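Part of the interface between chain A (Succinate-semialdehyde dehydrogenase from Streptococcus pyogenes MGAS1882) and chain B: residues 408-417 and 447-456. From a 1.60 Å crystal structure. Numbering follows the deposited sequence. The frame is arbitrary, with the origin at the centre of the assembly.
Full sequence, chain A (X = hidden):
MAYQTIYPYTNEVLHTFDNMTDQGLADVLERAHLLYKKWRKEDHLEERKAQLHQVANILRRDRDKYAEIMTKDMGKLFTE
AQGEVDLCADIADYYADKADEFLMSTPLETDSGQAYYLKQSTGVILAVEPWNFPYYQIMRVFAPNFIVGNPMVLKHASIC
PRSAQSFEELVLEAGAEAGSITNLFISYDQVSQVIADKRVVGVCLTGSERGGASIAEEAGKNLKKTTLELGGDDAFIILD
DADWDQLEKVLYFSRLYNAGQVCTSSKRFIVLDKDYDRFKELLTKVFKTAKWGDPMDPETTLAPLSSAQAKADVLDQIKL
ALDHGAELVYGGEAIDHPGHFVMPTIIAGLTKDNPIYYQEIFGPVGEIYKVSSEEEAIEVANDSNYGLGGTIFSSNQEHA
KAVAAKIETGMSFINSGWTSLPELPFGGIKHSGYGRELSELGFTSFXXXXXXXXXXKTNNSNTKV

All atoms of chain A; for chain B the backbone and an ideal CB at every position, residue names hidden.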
# COMPACT_ATOMS: atom_id res chain seq x y z
N GLU A 408 16.79 11.14 3.79
CA GLU A 408 15.70 10.19 3.98
C GLU A 408 14.38 10.94 3.85
O GLU A 408 13.82 11.45 4.84
CB GLU A 408 15.82 9.53 5.36
CG GLU A 408 17.04 8.63 5.47
CD GLU A 408 17.18 7.98 6.83
OE1 GLU A 408 16.63 8.52 7.82
OE2 GLU A 408 17.84 6.93 6.91
N THR A 409 13.89 11.03 2.62
CA THR A 409 12.69 11.80 2.32
C THR A 409 12.17 11.39 0.94
O THR A 409 12.91 10.82 0.14
CB THR A 409 12.99 13.31 2.32
OG1 THR A 409 11.76 14.04 2.29
CG2 THR A 409 13.83 13.71 1.11
N GLY A 410 10.91 11.70 0.66
CA GLY A 410 10.30 11.29 -0.59
C GLY A 410 10.57 12.20 -1.78
O GLY A 410 10.43 11.79 -2.93
N MET A 411 10.95 13.45 -1.50
CA MET A 411 11.16 14.44 -2.56
C MET A 411 12.29 15.40 -2.22
O MET A 411 12.41 15.86 -1.09
CB MET A 411 9.88 15.25 -2.80
CG MET A 411 8.70 14.41 -3.26
SD MET A 411 7.15 15.32 -3.36
CE MET A 411 6.80 15.61 -1.63
N SER A 412 13.10 15.73 -3.22
CA SER A 412 14.16 16.72 -3.03
C SER A 412 14.09 17.75 -4.13
O SER A 412 14.14 17.39 -5.31
CB SER A 412 15.54 16.05 -3.02
OG SER A 412 15.67 15.17 -1.92
N PHE A 413 13.96 19.02 -3.75
CA PHE A 413 13.86 20.10 -4.71
C PHE A 413 15.17 20.85 -4.75
O PHE A 413 15.66 21.33 -3.73
CB PHE A 413 12.70 21.02 -4.32
CG PHE A 413 11.38 20.31 -4.25
CD1 PHE A 413 10.73 19.91 -5.41
CD2 PHE A 413 10.80 20.02 -3.02
CE1 PHE A 413 9.52 19.23 -5.35
CE2 PHE A 413 9.58 19.34 -2.95
CZ PHE A 413 8.95 18.95 -4.12
N ILE A 414 15.76 20.93 -5.94
CA ILE A 414 17.10 21.51 -6.06
C ILE A 414 17.01 23.02 -6.36
O ILE A 414 16.33 23.42 -7.31
CB ILE A 414 17.92 20.80 -7.17
CG1 ILE A 414 18.00 19.29 -6.92
CG2 ILE A 414 19.31 21.45 -7.33
CD1 ILE A 414 18.45 18.90 -5.52
N ASN A 415 17.69 23.83 -5.54
CA ASN A 415 17.73 25.29 -5.72
C ASN A 415 16.36 25.94 -5.82
O ASN A 415 16.17 26.93 -6.54
CB ASN A 415 18.60 25.65 -6.92
CG ASN A 415 20.05 25.32 -6.68
OD1 ASN A 415 20.54 25.44 -5.56
ND2 ASN A 415 20.75 24.88 -7.72
N SER A 416 15.41 25.41 -5.06
CA SER A 416 14.01 25.82 -5.16
C SER A 416 13.22 25.25 -4.00
O SER A 416 13.62 24.25 -3.40
CB SER A 416 13.40 25.31 -6.47
OG SER A 416 13.58 23.91 -6.60
N GLY A 417 12.11 25.89 -3.67
CA GLY A 417 11.15 25.33 -2.74
C GLY A 417 10.33 24.27 -3.44
O GLY A 417 10.61 23.91 -4.58
N UNK B 447 10.07 0.26 -0.92
CA UNK B 447 11.08 1.14 -1.48
C UNK B 447 10.59 2.57 -1.38
O UNK B 447 9.41 2.84 -1.53
CB UNK B 447 11.40 0.77 -2.93
N UNK B 448 11.52 3.49 -1.10
CA UNK B 448 11.26 4.92 -1.17
C UNK B 448 11.47 5.37 -2.60
O UNK B 448 12.60 5.39 -3.08
CB UNK B 448 12.16 5.70 -0.21
N UNK B 449 10.37 5.69 -3.28
CA UNK B 449 10.45 6.27 -4.62
C UNK B 449 10.71 7.75 -4.42
O UNK B 449 9.80 8.53 -4.11
CB UNK B 449 9.18 6.02 -5.44
N UNK B 450 11.98 8.13 -4.57
CA UNK B 450 12.49 9.41 -4.09
C UNK B 450 12.71 10.34 -5.28
O UNK B 450 13.65 10.16 -6.06
CB UNK B 450 13.79 9.22 -3.30
N UNK B 451 11.82 11.32 -5.42
CA UNK B 451 11.91 12.32 -6.49
C UNK B 451 13.05 13.30 -6.28
O UNK B 451 13.21 13.85 -5.18
CB UNK B 451 10.59 13.09 -6.60
N UNK B 452 13.82 13.54 -7.33
CA UNK B 452 14.73 14.68 -7.37
C UNK B 452 14.25 15.56 -8.51
O UNK B 452 14.15 15.10 -9.65
CB UNK B 452 16.19 14.25 -7.55
N UNK B 453 13.94 16.82 -8.21
CA UNK B 453 13.46 17.74 -9.23
C UNK B 453 14.34 18.98 -9.30
O UNK B 453 14.58 19.64 -8.29
CB UNK B 453 12.01 18.14 -8.95
N UNK B 454 14.81 19.29 -10.51
CA UNK B 454 15.63 20.47 -10.77
C UNK B 454 14.93 21.35 -11.79
O UNK B 454 14.99 21.08 -12.99
CB UNK B 454 17.02 20.08 -11.26
N UNK B 455 14.26 22.41 -11.32
CA UNK B 455 13.54 23.28 -12.26
C UNK B 455 14.50 24.09 -13.12
O UNK B 455 15.61 24.41 -12.68
CB UNK B 455 12.60 24.22 -11.50
N UNK B 456 14.09 24.40 -14.35
CA UNK B 456 14.90 25.23 -15.23
C UNK B 456 15.00 26.66 -14.73
O UNK B 456 14.15 27.11 -13.97
CB UNK B 456 14.32 25.22 -16.65

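The two stretches run parallel, their strand axes 11° apart and 4.6 Å at closest approach. Parallel bridges fix the register: the CA atoms of Met411(A) and position 451 lie 4.5 Å apart, and those of Phe413(A) and position 453 lie 5.1 Å apart.

Position 447 has nothing of the 408-417 stretch within 5.5 Å of its ideal CB, so that stretch sets no preference; it is Val447(B).

At 448 CA-to-CB points toward chain A, and the ideal CB lies 5.2 Å from Thr409(A) O. A carbonyl at that range suits a donor about two bonds beyond CB, such as Asn, or a longer one such as Gln that can fold to reach it. The residue is Asn448(B); with chi1 t, its ND2 donates to Thr409(A) O at 3.0 Å and a nearly linear 175°.

Position 449 points away and no atom of the 408-417 stretch lies within 5.5 Å of its ideal CB, so many residues, polar ones included, would do. It is Glu449(B).

At 450 the bond points sideways, with the ideal CB 3.9 Å from Thr409(A) O and 4.2 Å from Gly410(A) O. The hydroxyl of Ser412(A) lies further along, so a longer polar side chain such as His, Gln or Lys could reach it. His450(B), chi1 t, brings NE2 to 2.8 Å from Ser412(A) OG, a hydrogen bond in which either could donate. The hydroxyl sits at the ring edge, near its plane, whereas Thr409(A) O lies over one face.

Position 451 bridges Met411(A), its ideal CB 4.1 Å from Met411(A) CG and on the same sheet face as Phe413(A). Leu, Ile, Val or Met would suit. Leu451(B) packs CB 4.0 Å from Met411(A) CG and CD2 4.5 Å from Phe413(A) CE1. Its backbone is held twice: N donates to Gly410(A) O at 2.9 Å, and O accepts from Ser412(A) N at 2.7 Å.

Position 452 shares the other face with Ser412(A); Ile414(A) CG1 is 5.4 Å from its ideal CB, favouring a beta-branched or other aliphatic residue. Ile452(B) places CG2 4.2 Å from that CG1 of Ile414(A).

At 453 the ideal CB is 4.2 Å from Phe413(A) CD1, inviting an aliphatic or aromatic group. Tyr453(B) sets its ring edge toward that CD1, while its N donates to Ser412(A) O at 3.0 Å and its O accepts from Ile414(A) N at 2.9 Å.

At 454 CA-to-CB points sideways, and the ideal CB lies 4.3 Å from Ile414(A) CB, again suiting an aliphatic. Ile454(B) CG1 reaches Ile414(A) CG1 at 3.6 Å.

At 455, phi -70° permits proline, and the backbone N makes no hydrogen bond to the 408-417 stretch, so losing its hydrogen costs nothing there; with the ideal CB 5.0 Å from Ser416(A) OG, other residues would also fit. Pro455(B) rests CG 3.4 Å from Ser416(A) OG and CD 3.5 Å from Ile414(A) O.

Position 456 is out of reach of the 408-417 stretch, which does not constrain it; it is Asn456(B).

Chain B, residues 447-456: VNEHLIYIPN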
# COMPACT_ATOMS: atom_id res chain seq x y z
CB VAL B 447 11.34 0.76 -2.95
CG1 VAL B 447 12.00 1.88 -3.71
CG2 VAL B 447 12.16 -0.55 -3.02
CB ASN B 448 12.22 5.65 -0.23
CG ASN B 448 12.15 7.17 -0.37
OD1 ASN B 448 11.26 7.70 -1.02
ND2 ASN B 448 13.09 7.86 0.26
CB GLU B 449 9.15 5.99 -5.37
CG GLU B 449 8.99 4.52 -5.72
CD GLU B 449 7.54 4.06 -5.73
OE1 GLU B 449 6.80 4.40 -4.77
OE2 GLU B 449 7.16 3.35 -6.68
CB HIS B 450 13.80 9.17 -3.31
CG HIS B 450 14.43 10.41 -2.75
ND1 HIS B 450 15.54 10.35 -1.93
CD2 HIS B 450 14.13 11.72 -2.89
CE1 HIS B 450 15.90 11.58 -1.60
NE2 HIS B 450 15.06 12.43 -2.16
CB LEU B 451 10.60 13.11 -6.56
CG LEU B 451 10.58 14.35 -7.45
CD1 LEU B 451 10.72 13.98 -8.92
CD2 LEU B 451 9.31 15.15 -7.20
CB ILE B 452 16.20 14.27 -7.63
CG1 ILE B 452 16.89 13.86 -6.32
CG2 ILE B 452 16.97 15.44 -8.20
CD1 ILE B 452 16.52 12.50 -5.83
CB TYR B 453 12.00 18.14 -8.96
CG TYR B 453 11.47 19.13 -9.97
CD1 TYR B 453 11.36 18.80 -11.31
CD2 TYR B 453 11.07 20.40 -9.57
CE1 TYR B 453 10.88 19.70 -12.24
CE2 TYR B 453 10.59 21.31 -10.50
CZ TYR B 453 10.49 20.95 -11.83
OH TYR B 453 10.00 21.85 -12.75
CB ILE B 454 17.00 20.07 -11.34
CG1 ILE B 454 17.64 18.96 -10.50
CG2 ILE B 454 17.93 21.29 -11.41
CD1 ILE B 454 18.92 18.38 -11.09
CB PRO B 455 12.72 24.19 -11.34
CG PRO B 455 13.42 24.15 -10.02
CD PRO B 455 14.02 22.79 -9.91
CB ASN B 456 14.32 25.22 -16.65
CG ASN B 456 14.49 23.87 -17.33
OD1 ASN B 456 15.48 23.18 -17.12
ND2 ASN B 456 13.52 23.50 -18.16
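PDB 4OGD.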